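Local coordinates for endo-1,4-beta-xylanase C (Paenibacillus barcinonensis, PDB 4XUR), which hydrolyses internal beta-1,4-xylosidic linkages of xylan, the part described here being its second CBM22 module, a xylan-binding domain seen with bound xylotetraose, at residues Leu70-Thr75 against Asp129-Glu135; Thr90-Ser96 against Met112-Leu118; Leu97-Arg103 against Thr137-Arg143. All coordinates share one frame; numbering follows the deposited sequence.

All three contacts join antiparallel backbone within the beta-sandwich of the CBM22 module. Contact 1 lies at the surface, where a turn leading into strand 75-83 meets the end of strand 124-131, and it rests on one buried valine and a lysine-glutamate salt bridge. Contacts 2 and 3 are partly buried and share strand 90-101 in the sheet near the xylose chain: contact 2 pairs its first half with strand 109-119, contact 3 its second half with strand 139-147. Each contains a classic beta bulge. Contact 2 is mostly backbone bonding with a ring over a glycine, whereas contact 3 adds a salt-bridge network of one arginine and two glutamates. Phe113 packs on both Ile130 and Leu97, linking all three.

Contact 1 of 3, residues Leu70-Thr75 against Asp129-Glu135; sequences LQKGST and DIIVPAE
Leu70 opens the contact by directing its CD1 onto the CG2 methyl of Val132, 3.7 Å away, where the two side chains meet at a slant in a small apolar patch that Val76 and Leu67 extend. At Gln71 the backbone does the work: its carbonyl O lies 3.6 Å from Val132 CG1, the branch of the valine that also rests against Lys72 CA. Lys72 runs out toward Glu135 with an extended side chain. Its CB passes 3.3 Å from Pro133 O, and its NZ forms a salt bridge of 3.0 Å with Glu135 OE2, approaching the syn side of that oxygen from 26° outside the carboxylate plane. The glutamate bends at chi2 (62°) to bring its carboxylate round to the ammonium, and a water that accepts from Lys72 NZ and donates to Glu135 O joins the same residues a second time.

Residues Gln71 to Ser74 form a type II beta turn just ahead of strand 75-83, on the sheet of the CBM22 beta-sandwich that pairs this strand with strand 124-131. Gly73 has the positive phi such a turn needs at its third position, and its N donates to Val132 O at 2.9 Å from well above the carbonyl plane, with a weak second bond to Pro133 O. Ser74 closes the turn through a 2.6 Å hydrogen bond from its OG to Gln71 O, in the carbonyl plane. Its own carbonyl O receives Val132 N in an almost straight bond (172° at the hydrogen). Thr75 then begins the strand as a non-hydrogen-bonded pair with Ile131; its CG2 methyl lies 3.6 Å from Ile130 O, and its OG1 faces Ile131 CG1.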
loop_
_atom_site.group_PDB
_atom_site.type_symbol
_atom_site.label_atom_id
_atom_site.label_comp_id
_atom_site.label_asym_id
_atom_site.label_seq_id
_atom_site.Cartn_x
_atom_site.Cartn_y
_atom_site.Cartn_z
ATOM N N LEU A 70 -15.672 -3.993 -2.963
ATOM C CA LEU A 70 -15.572 -4.613 -4.299
ATOM C C LEU A 70 -16.523 -5.797 -4.474
ATOM O O LEU A 70 -16.978 -6.400 -3.511
ATOM C CB LEU A 70 -14.135 -5.067 -4.558
ATOM C CG LEU A 70 -12.994 -4.052 -4.221
ATOM C CD1 LEU A 70 -11.619 -4.649 -4.500
ATOM C CD2 LEU A 70 -13.216 -2.781 -4.987
ATOM N N GLN A 71 -16.775 -6.114 -5.718
ATOM C CA GLN A 71 -17.527 -7.318 -6.075
ATOM C C GLN A 71 -16.536 -8.432 -6.359
ATOM O O GLN A 71 -15.626 -8.221 -7.147
ATOM C CB GLN A 71 -18.418 -7.143 -7.296
ATOM C CG GLN A 71 -19.291 -8.411 -7.470
ATOM C CD GLN A 71 -20.089 -8.527 -8.771
ATOM O OE1 GLN A 71 -20.857 -9.543 -8.937
ATOM N NE2 GLN A 71 -19.973 -7.590 -9.659
ATOM N N LYS A 72 -16.685 -9.527 -5.650
ATOM C CA LYS A 72 -15.892 -10.733 -5.953
ATOM C C LYS A 72 -16.140 -11.180 -7.409
ATOM O O LYS A 72 -17.265 -11.100 -7.924
ATOM C CB LYS A 72 -16.232 -11.874 -4.947
ATOM C CG LYS A 72 -15.809 -11.604 -3.485
ATOM C CD LYS A 72 -16.501 -12.585 -2.502
ATOM C CE LYS A 72 -16.236 -12.184 -1.066
ATOM N NZ LYS A 72 -16.982 -12.946 -0.030
ATOM N N GLY A 73 -15.075 -11.588 -8.095
ATOM C CA GLY A 73 -15.140 -12.041 -9.457
ATOM C C GLY A 73 -15.021 -10.933 -10.483
ATOM O O GLY A 73 -15.236 -11.184 -11.666
ATOM N N SER A 74 -14.764 -9.695 -10.048
ATOM C CA SER A 74 -14.645 -8.551 -10.938
ATOM C C SER A 74 -13.205 -8.196 -11.161
ATOM O O SER A 74 -12.330 -8.662 -10.448
ATOM C CB SER A 74 -15.428 -7.350 -10.346
ATOM O OG SER A 74 -14.743 -6.826 -9.209
ATOM N N THR A 75 -12.962 -7.291 -12.139
ATOM C CA THR A 75 -11.653 -6.679 -12.334
ATOM C C THR A 75 -11.821 -5.155 -12.005
ATOM O O THR A 75 -12.827 -4.508 -12.393
ATOM C CB THR A 75 -11.202 -6.850 -13.785
ATOM O OG1 THR A 75 -11.114 -8.248 -14.057
ATOM C CG2 THR A 75 -9.868 -6.193 -14.045
ATOM N N ASP A 129 -4.509 -2.835 -13.117
ATOM C CA ASP A 129 -5.773 -3.655 -12.927
ATOM C C ASP A 129 -5.443 -4.805 -11.979
ATOM O O ASP A 129 -4.404 -5.478 -12.085
ATOM C CB ASP A 129 -6.280 -4.230 -14.241
ATOM C CG ASP A 129 -7.036 -3.249 -15.115
ATOM O OD1 ASP A 129 -7.185 -2.061 -14.811
ATOM O OD2 ASP A 129 -7.527 -3.739 -16.152
ATOM N N ILE A 130 -6.391 -5.109 -11.101
ATOM C CA ILE A 130 -6.306 -6.391 -10.348
ATOM C C ILE A 130 -7.627 -7.163 -10.460
ATOM O O ILE A 130 -8.701 -6.589 -10.698
ATOM C CB ILE A 130 -5.988 -6.153 -8.877
ATOM C CG1 ILE A 130 -7.086 -5.373 -8.165
ATOM C CG2 ILE A 130 -4.658 -5.482 -8.746
ATOM C CD1 ILE A 130 -7.438 -5.900 -6.790
ATOM N N ILE A 131 -7.519 -8.476 -10.239
ATOM C CA ILE A 131 -8.661 -9.374 -10.238
ATOM C C ILE A 131 -9.026 -9.589 -8.751
ATOM O O ILE A 131 -8.167 -9.872 -7.893
ATOM C CB ILE A 131 -8.226 -10.717 -10.945
ATOM C CG1 ILE A 131 -8.178 -10.483 -12.426
ATOM C CG2 ILE A 131 -9.158 -11.892 -10.585
ATOM C CD1 ILE A 131 -7.249 -11.402 -13.151
ATOM N N VAL A 132 -10.318 -9.494 -8.471
ATOM C CA VAL A 132 -10.868 -9.846 -7.183
ATOM C C VAL A 132 -11.313 -11.307 -7.343
ATOM O O VAL A 132 -12.199 -11.551 -8.187
ATOM C CB VAL A 132 -12.076 -8.918 -6.841
ATOM C CG1 VAL A 132 -12.553 -9.137 -5.456
ATOM C CG2 VAL A 132 -11.630 -7.450 -6.955
ATOM N N PRO A 133 -10.737 -12.227 -6.579
ATOM C CA PRO A 133 -11.166 -13.657 -6.726
ATOM C C PRO A 133 -12.663 -13.880 -6.474
ATOM O O PRO A 133 -13.274 -13.102 -5.699
ATOM C CB PRO A 133 -10.337 -14.374 -5.706
ATOM C CG PRO A 133 -9.132 -13.512 -5.470
ATOM C CD PRO A 133 -9.672 -12.112 -5.608
ATOM N N ALA A 134 -13.219 -14.940 -7.090
ATOM C CA ALA A 134 -14.686 -15.196 -7.043
ATOM C C ALA A 134 -15.079 -15.763 -5.661
ATOM O O ALA A 134 -14.248 -16.234 -4.890
ATOM C CB ALA A 134 -15.101 -16.111 -8.156
ATOM N N GLU A 135 -16.388 -15.690 -5.360
ATOM C CA GLU A 135 -16.931 -16.167 -4.081
ATOM C C GLU A 135 -16.518 -17.575 -3.760
ATOM O O GLU A 135 -16.133 -17.891 -2.632
ATOM C CB GLU A 135 -18.478 -16.000 -4.156
ATOM C CG GLU A 135 -19.229 -16.635 -2.983
ATOM C CD GLU A 135 -18.911 -16.060 -1.653
ATOM O OE1 GLU A 135 -18.744 -16.892 -0.727
ATOM O OE2 GLU A 135 -18.815 -14.815 -1.535
HETATM O O HOH W 1 -15.861 -15.681 -0.450
#

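Contact 2 of 3, residues Thr90-Ser96 against Met112-Leu118; sequences TQVINGS and MFASTTL
The Phe113 ring lies with one face over the backbone of Gly95: Gly95 CA sits 4.1 Å from the ring centroid in a CH-pi contact, and Gly95 O lies over the same ring toward its rim. A chi1 of 69° tucks the ring between its own backbone N and carbonyl carbon, close against the glycine, with Phe113 CZ 3.8 Å from Gly95 CA. Phe113 also packs against Ile78 and Ile130 of the facing sheet. The flat amide of Asn94 is engaged at its two ends. Ser115 OG donates to Asn94 OD1 at 3.1 Å, tilted 26° from the carbonyl plane, while Met112, bent at chi3, brings its SD and CE against CG and ND2 of Asn94. Replacing Asn94 by alanine is likely to leave Ser115 OG without its acceptor and the end of Met112 without the amide it rests on.

On the other face of the strands, turned to the sandwich interior, Ile93 CB meets Leu118 CD1 at 3.7 Å. Backbone bonds run from Gln91 with Leu118 through Ile93 with Thr116 to Gly95. There Gly95 O accepts from Phe113 N at 3.0 Å and, weakly, from Ala114 N. Two residues thus face one: a classic beta bulge in the antiparallel hairpin of strands 90-101 and 109-119, close to the xylan-binding site, where Ser96 OG bonds to the glycan-binding Glu147.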
loop_
_atom_site.group_PDB
_atom_site.type_symbol
_atom_site.label_atom_id
_atom_site.label_comp_id
_atom_site.label_asym_id
_atom_site.label_seq_id
_atom_site.Cartn_x
_atom_site.Cartn_y
_atom_site.Cartn_z
ATOM N N THR A 90 17.513 6.862 -5.739
ATOM C CA THR A 90 16.304 6.213 -6.257
ATOM C C THR A 90 15.922 5.010 -5.382
ATOM O O THR A 90 16.781 4.388 -4.724
ATOM C CB THR A 90 16.480 5.708 -7.710
ATOM O OG1 THR A 90 17.329 4.547 -7.746
ATOM C CG2 THR A 90 17.013 6.801 -8.568
ATOM N N GLN A 91 14.616 4.628 -5.416
ATOM C CA GLN A 91 14.206 3.423 -4.726
ATOM C C GLN A 91 12.867 2.903 -5.388
ATOM O O GLN A 91 12.028 3.696 -5.722
ATOM C CB GLN A 91 14.008 3.733 -3.238
ATOM C CG GLN A 91 13.409 2.609 -2.374
ATOM C CD GLN A 91 14.290 1.385 -2.308
ATOM O OE1 GLN A 91 15.446 1.488 -1.890
ATOM N NE2 GLN A 91 13.756 0.215 -2.695
ATOM N N VAL A 92 12.759 1.589 -5.485
ATOM C CA VAL A 92 11.541 0.936 -5.990
ATOM C C VAL A 92 10.514 0.911 -4.866
ATOM O O VAL A 92 10.847 0.576 -3.721
ATOM C CB VAL A 92 11.845 -0.533 -6.410
ATOM C CG1 VAL A 92 10.569 -1.247 -6.743
ATOM C CG2 VAL A 92 12.877 -0.500 -7.565
ATOM N N ILE A 93 9.266 1.200 -5.194
ATOM C CA ILE A 93 8.155 0.931 -4.235
ATOM C C ILE A 93 7.154 0.027 -4.958
ATOM O O ILE A 93 6.898 0.212 -6.116
ATOM C CB ILE A 93 7.479 2.232 -3.772
ATOM C CG1 ILE A 93 8.387 2.990 -2.812
ATOM C CG2 ILE A 93 6.197 1.944 -3.006
ATOM C CD1 ILE A 93 8.504 2.393 -1.414
ATOM N N ASN A 94 6.602 -0.925 -4.231
ATOM C CA ASN A 94 5.708 -1.908 -4.832
ATOM C C ASN A 94 4.318 -1.657 -4.298
ATOM O O ASN A 94 4.131 -1.284 -3.123
ATOM C CB ASN A 94 6.156 -3.339 -4.409
ATOM C CG ASN A 94 7.449 -3.786 -5.097
ATOM O OD1 ASN A 94 7.982 -3.089 -5.973
ATOM N ND2 ASN A 94 7.971 -4.935 -4.688
ATOM N N GLY A 95 3.317 -1.836 -5.145
ATOM C CA GLY A 95 1.929 -2.015 -4.629
ATOM C C GLY A 95 1.633 -3.510 -4.577
ATOM O O GLY A 95 1.900 -4.234 -5.539
ATOM N N SER A 96 1.076 -3.966 -3.446
ATOM C CA SER A 96 0.799 -5.392 -3.215
ATOM C C SER A 96 -0.576 -5.650 -2.617
ATOM O O SER A 96 -1.236 -4.746 -2.084
ATOM C CB SER A 96 1.868 -5.980 -2.334
ATOM O OG SER A 96 3.142 -5.883 -2.903
ATOM N N MET A 112 2.407 -8.922 -5.654
ATOM C CA MET A 112 2.651 -7.594 -6.201
ATOM C C MET A 112 1.831 -7.381 -7.464
ATOM O O MET A 112 1.952 -8.157 -8.409
ATOM C CB MET A 112 4.141 -7.433 -6.552
ATOM C CG MET A 112 4.596 -6.004 -6.765
ATOM S SD MET A 112 6.099 -5.949 -7.770
ATOM C CE MET A 112 7.126 -7.066 -6.862
ATOM N N PHE A 113 1.072 -6.307 -7.498
ATOM C CA PHE A 113 0.351 -5.898 -8.645
ATOM C C PHE A 113 1.012 -4.765 -9.440
ATOM O O PHE A 113 0.674 -4.570 -10.664
ATOM C CB PHE A 113 -1.120 -5.537 -8.274
ATOM C CG PHE A 113 -1.267 -4.285 -7.435
ATOM C CD1 PHE A 113 -1.247 -3.016 -8.015
ATOM C CD2 PHE A 113 -1.448 -4.391 -6.073
ATOM C CE1 PHE A 113 -1.412 -1.879 -7.218
ATOM C CE2 PHE A 113 -1.629 -3.259 -5.280
ATOM C CZ PHE A 113 -1.638 -2.014 -5.856
ATOM N N ALA A 114 1.938 -4.039 -8.854
ATOM C CA ALA A 114 2.638 -3.009 -9.569
ATOM C C ALA A 114 3.878 -2.523 -8.800
ATOM O O ALA A 114 3.970 -2.701 -7.591
ATOM C CB ALA A 114 1.718 -1.823 -9.842
ATOM N N SER A 115 4.787 -1.893 -9.554
ATOM C CA SER A 115 6.094 -1.445 -9.084
ATOM C C SER A 115 6.558 -0.297 -9.931
ATOM O O SER A 115 6.398 -0.367 -11.148
ATOM C CB SER A 115 7.091 -2.569 -9.241
ATOM O OG SER A 115 8.425 -2.151 -8.904
ATOM N N THR A 116 7.125 0.766 -9.314
ATOM C CA THR A 116 7.758 1.856 -10.037
ATOM C C THR A 116 9.023 2.287 -9.279
ATOM O O THR A 116 9.127 2.064 -8.067
ATOM C CB THR A 116 6.850 3.079 -10.256
ATOM O OG1 THR A 116 6.693 3.812 -9.033
ATOM C CG2 THR A 116 5.486 2.714 -10.735
ATOM N N THR A 117 9.983 2.877 -10.024
ATOM C CA THR A 117 11.185 3.452 -9.424
ATOM C C THR A 117 10.950 4.960 -9.145
ATOM O O THR A 117 10.674 5.715 -10.037
ATOM C CB THR A 117 12.439 3.258 -10.372
ATOM O OG1 THR A 117 12.709 1.853 -10.536
ATOM C CG2 THR A 117 13.697 3.899 -9.730
ATOM N N LEU A 118 11.084 5.347 -7.900
ATOM C CA LEU A 118 10.853 6.737 -7.500
ATOM C C LEU A 118 12.220 7.416 -7.354
ATOM O O LEU A 118 13.167 6.793 -6.867
ATOM C CB LEU A 118 10.120 6.820 -6.211
ATOM C CG LEU A 118 8.638 6.423 -6.288
ATOM C CD1 LEU A 118 8.545 4.933 -6.084
ATOM C CD2 LEU A 118 7.872 7.176 -5.292
#

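Contact 3 of 3, residues Leu97-Arg103 against Thr137-Arg143; sequences LEKEFNR and TGISGLR
Arg143 reaches across to two acidic residues, Glu98 and Glu100, and forms a salt bridge with each. Its NH1 donates to the anti lone pair of Glu98 OE2 at 2.8 Å, with that carboxylate turned 77° from the guanidinium plane. NH2 reaches Glu100 OE1 at 3.2 Å from above the carboxylate plane, and Glu100 CB lies over one face of the guanidinium. A water bridges Glu100 OE1 and Arg143 NH1. The other oxygen, Glu100 OE2, takes a 2.6 Å hydrogen bond from Ser140 OG, which itself accepts from Arg103 N, so the serine hydroxyl ties the carboxylate to the loop after the strand. In the backbone, Glu100 O accepts from both Ser140 N and Gly141 N on one face of its plane, a classic beta bulge. On the reverse side of the sheet, Phe101 receives Ile139 CD1 over its ring face, 3.9 Å from the centroid.

Strand 90-101 lies between strands 109-119 and 139-147, with strand 63-65 on the far side of strand 139-147, at the edge of the four-stranded sheet. From that edge Glu65 salt-bridges Arg143 NE, while Glu98 holds Arg29 and the glycan-binding Arg31.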
loop_
_atom_site.group_PDB
_atom_site.type_symbol
_atom_site.label_atom_id
_atom_site.label_comp_id
_atom_site.label_asym_id
_atom_site.label_seq_id
_atom_site.Cartn_x
_atom_site.Cartn_y
_atom_site.Cartn_z
ATOM N N LEU A 97 -1.006 -6.907 -2.711
ATOM C CA LEU A 97 -2.218 -7.370 -2.159
ATOM C C LEU A 97 -1.910 -8.400 -1.120
ATOM O O LEU A 97 -1.173 -9.333 -1.415
ATOM C CB LEU A 97 -3.158 -7.972 -3.220
ATOM C CG LEU A 97 -3.508 -7.105 -4.421
ATOM C CD1 LEU A 97 -4.360 -7.952 -5.343
ATOM C CD2 LEU A 97 -4.190 -5.820 -4.007
ATOM N N GLU A 98 -2.583 -8.314 0.033
ATOM C CA GLU A 98 -2.603 -9.444 1.021
ATOM C C GLU A 98 -3.936 -10.110 0.987
ATOM O O GLU A 98 -4.956 -9.420 1.120
ATOM C CB GLU A 98 -2.327 -8.886 2.436
ATOM C CG GLU A 98 -2.537 -9.915 3.529
ATOM C CD GLU A 98 -2.169 -9.300 4.913
ATOM O OE1 GLU A 98 -1.022 -8.890 5.091
ATOM O OE2 GLU A 98 -3.088 -9.142 5.740
ATOM N N LYS A 99 -3.973 -11.434 0.756
ATOM C CA LYS A 99 -5.239 -12.179 0.608
ATOM C C LYS A 99 -5.425 -13.250 1.685
ATOM O O LYS A 99 -4.500 -13.975 1.997
ATOM C CB LYS A 99 -5.317 -12.806 -0.773
ATOM C CG LYS A 99 -5.578 -11.817 -1.866
ATOM C CD LYS A 99 -5.657 -12.560 -3.211
ATOM C CE LYS A 99 -4.466 -12.324 -4.049
ATOM N NZ LYS A 99 -4.690 -12.846 -5.394
ATOM N N GLU A 100 -6.629 -13.292 2.232
ATOM C CA GLU A 100 -7.058 -14.250 3.255
ATOM C C GLU A 100 -8.218 -15.073 2.639
ATOM O O GLU A 100 -9.130 -14.510 2.000
ATOM C CB GLU A 100 -7.566 -13.529 4.512
ATOM C CG GLU A 100 -8.106 -14.456 5.589
ATOM C CD GLU A 100 -8.856 -13.708 6.650
ATOM O OE1 GLU A 100 -8.239 -13.158 7.525
ATOM O OE2 GLU A 100 -10.117 -13.660 6.596
ATOM N N PHE A 101 -8.169 -16.402 2.835
ATOM C CA PHE A 101 -9.136 -17.328 2.358
ATOM C C PHE A 101 -9.693 -18.123 3.563
ATOM O O PHE A 101 -8.923 -18.577 4.386
ATOM C CB PHE A 101 -8.572 -18.315 1.324
ATOM C CG PHE A 101 -8.162 -17.650 0.039
ATOM C CD1 PHE A 101 -6.905 -17.051 -0.078
ATOM C CD2 PHE A 101 -9.038 -17.550 -1.044
ATOM C CE1 PHE A 101 -6.519 -16.440 -1.249
ATOM C CE2 PHE A 101 -8.626 -16.947 -2.217
ATOM C CZ PHE A 101 -7.358 -16.383 -2.315
ATOM N N ASN A 102 -10.996 -18.302 3.571
ATOM C CA ASN A 102 -11.687 -19.123 4.578
ATOM C C ASN A 102 -11.427 -18.644 5.971
ATOM O O ASN A 102 -11.413 -19.452 6.898
ATOM C CB ASN A 102 -11.337 -20.609 4.427
ATOM C CG ASN A 102 -11.466 -21.102 3.025
ATOM O OD1 ASN A 102 -10.493 -21.531 2.425
ATOM N ND2 ASN A 102 -12.619 -21.002 2.486
ATOM N N ARG A 103 -11.184 -17.340 6.130
ATOM C CA ARG A 103 -10.916 -16.781 7.456
ATOM C C ARG A 103 -9.754 -17.485 8.184
ATOM O O ARG A 103 -9.757 -17.608 9.390
ATOM C CB ARG A 103 -12.166 -16.818 8.332
ATOM C CG ARG A 103 -13.358 -16.135 7.701
ATOM C CD ARG A 103 -14.412 -15.815 8.744
ATOM N NE ARG A 103 -15.630 -16.495 8.409
ATOM C CZ ARG A 103 -16.311 -16.308 7.269
ATOM N NH1 ARG A 103 -15.818 -15.463 6.339
ATOM N NH2 ARG A 103 -17.460 -16.916 7.057
ATOM N N THR A 137 -14.022 -19.130 -4.275
ATOM C CA THR A 137 -12.664 -19.346 -3.754
ATOM C C THR A 137 -12.624 -19.360 -2.230
ATOM O O THR A 137 -11.655 -19.833 -1.637
ATOM C CB THR A 137 -11.602 -18.322 -4.177
ATOM O OG1 THR A 137 -11.928 -17.031 -3.609
ATOM C CG2 THR A 137 -11.415 -18.272 -5.710
ATOM N N GLY A 138 -13.658 -18.839 -1.581
ATOM C CA GLY A 138 -13.653 -18.657 -0.133
ATOM C C GLY A 138 -12.877 -17.416 0.334
ATOM O O GLY A 138 -12.673 -17.210 1.550
ATOM N N ILE A 139 -12.498 -16.530 -0.603
ATOM C CA ILE A 139 -11.843 -15.305 -0.271
ATOM C C ILE A 139 -12.598 -14.561 0.822
ATOM O O ILE A 139 -13.804 -14.404 0.703
ATOM C CB ILE A 139 -11.590 -14.365 -1.508
ATOM C CG1 ILE A 139 -10.669 -13.153 -1.220
ATOM C CG2 ILE A 139 -12.894 -13.902 -2.188
ATOM C CD1 ILE A 139 -9.199 -13.383 -1.224
ATOM N N SER A 140 -11.870 -14.099 1.859
ATOM C CA SER A 140 -12.446 -13.407 3.008
ATOM C C SER A 140 -11.734 -12.107 3.417
ATOM O O SER A 140 -12.246 -11.376 4.296
ATOM C CB SER A 140 -12.568 -14.344 4.212
ATOM O OG SER A 140 -11.290 -14.843 4.623
ATOM N N GLY A 141 -10.597 -11.845 2.843
ATOM C CA GLY A 141 -9.860 -10.537 2.928
ATOM C C GLY A 141 -8.990 -10.255 1.734
ATOM O O GLY A 141 -8.384 -11.157 1.153
ATOM N N LEU A 142 -8.977 -9.001 1.296
ATOM C CA LEU A 142 -8.133 -8.571 0.221
ATOM C C LEU A 142 -7.713 -7.130 0.534
ATOM O O LEU A 142 -8.525 -6.209 0.422
ATOM C CB LEU A 142 -8.900 -8.624 -1.123
ATOM C CG LEU A 142 -8.136 -8.347 -2.447
ATOM C CD1 LEU A 142 -8.787 -9.086 -3.642
ATOM C CD2 LEU A 142 -8.032 -6.892 -2.773
ATOM N N ARG A 143 -6.454 -6.961 0.881
ATOM C CA ARG A 143 -5.981 -5.671 1.411
ATOM C C ARG A 143 -4.886 -5.181 0.532
ATOM O O ARG A 143 -3.923 -5.908 0.208
ATOM C CB ARG A 143 -5.477 -5.861 2.843
ATOM C CG ARG A 143 -6.440 -6.530 3.785
ATOM C CD ARG A 143 -5.985 -7.902 4.228
ATOM N NE ARG A 143 -7.046 -8.664 4.953
ATOM C CZ ARG A 143 -6.874 -9.715 5.715
ATOM N NH1 ARG A 143 -5.690 -10.260 5.953
ATOM N NH2 ARG A 143 -7.937 -10.238 6.310
HETATM O O HOH W 2 -5.612 -11.992 8.503
#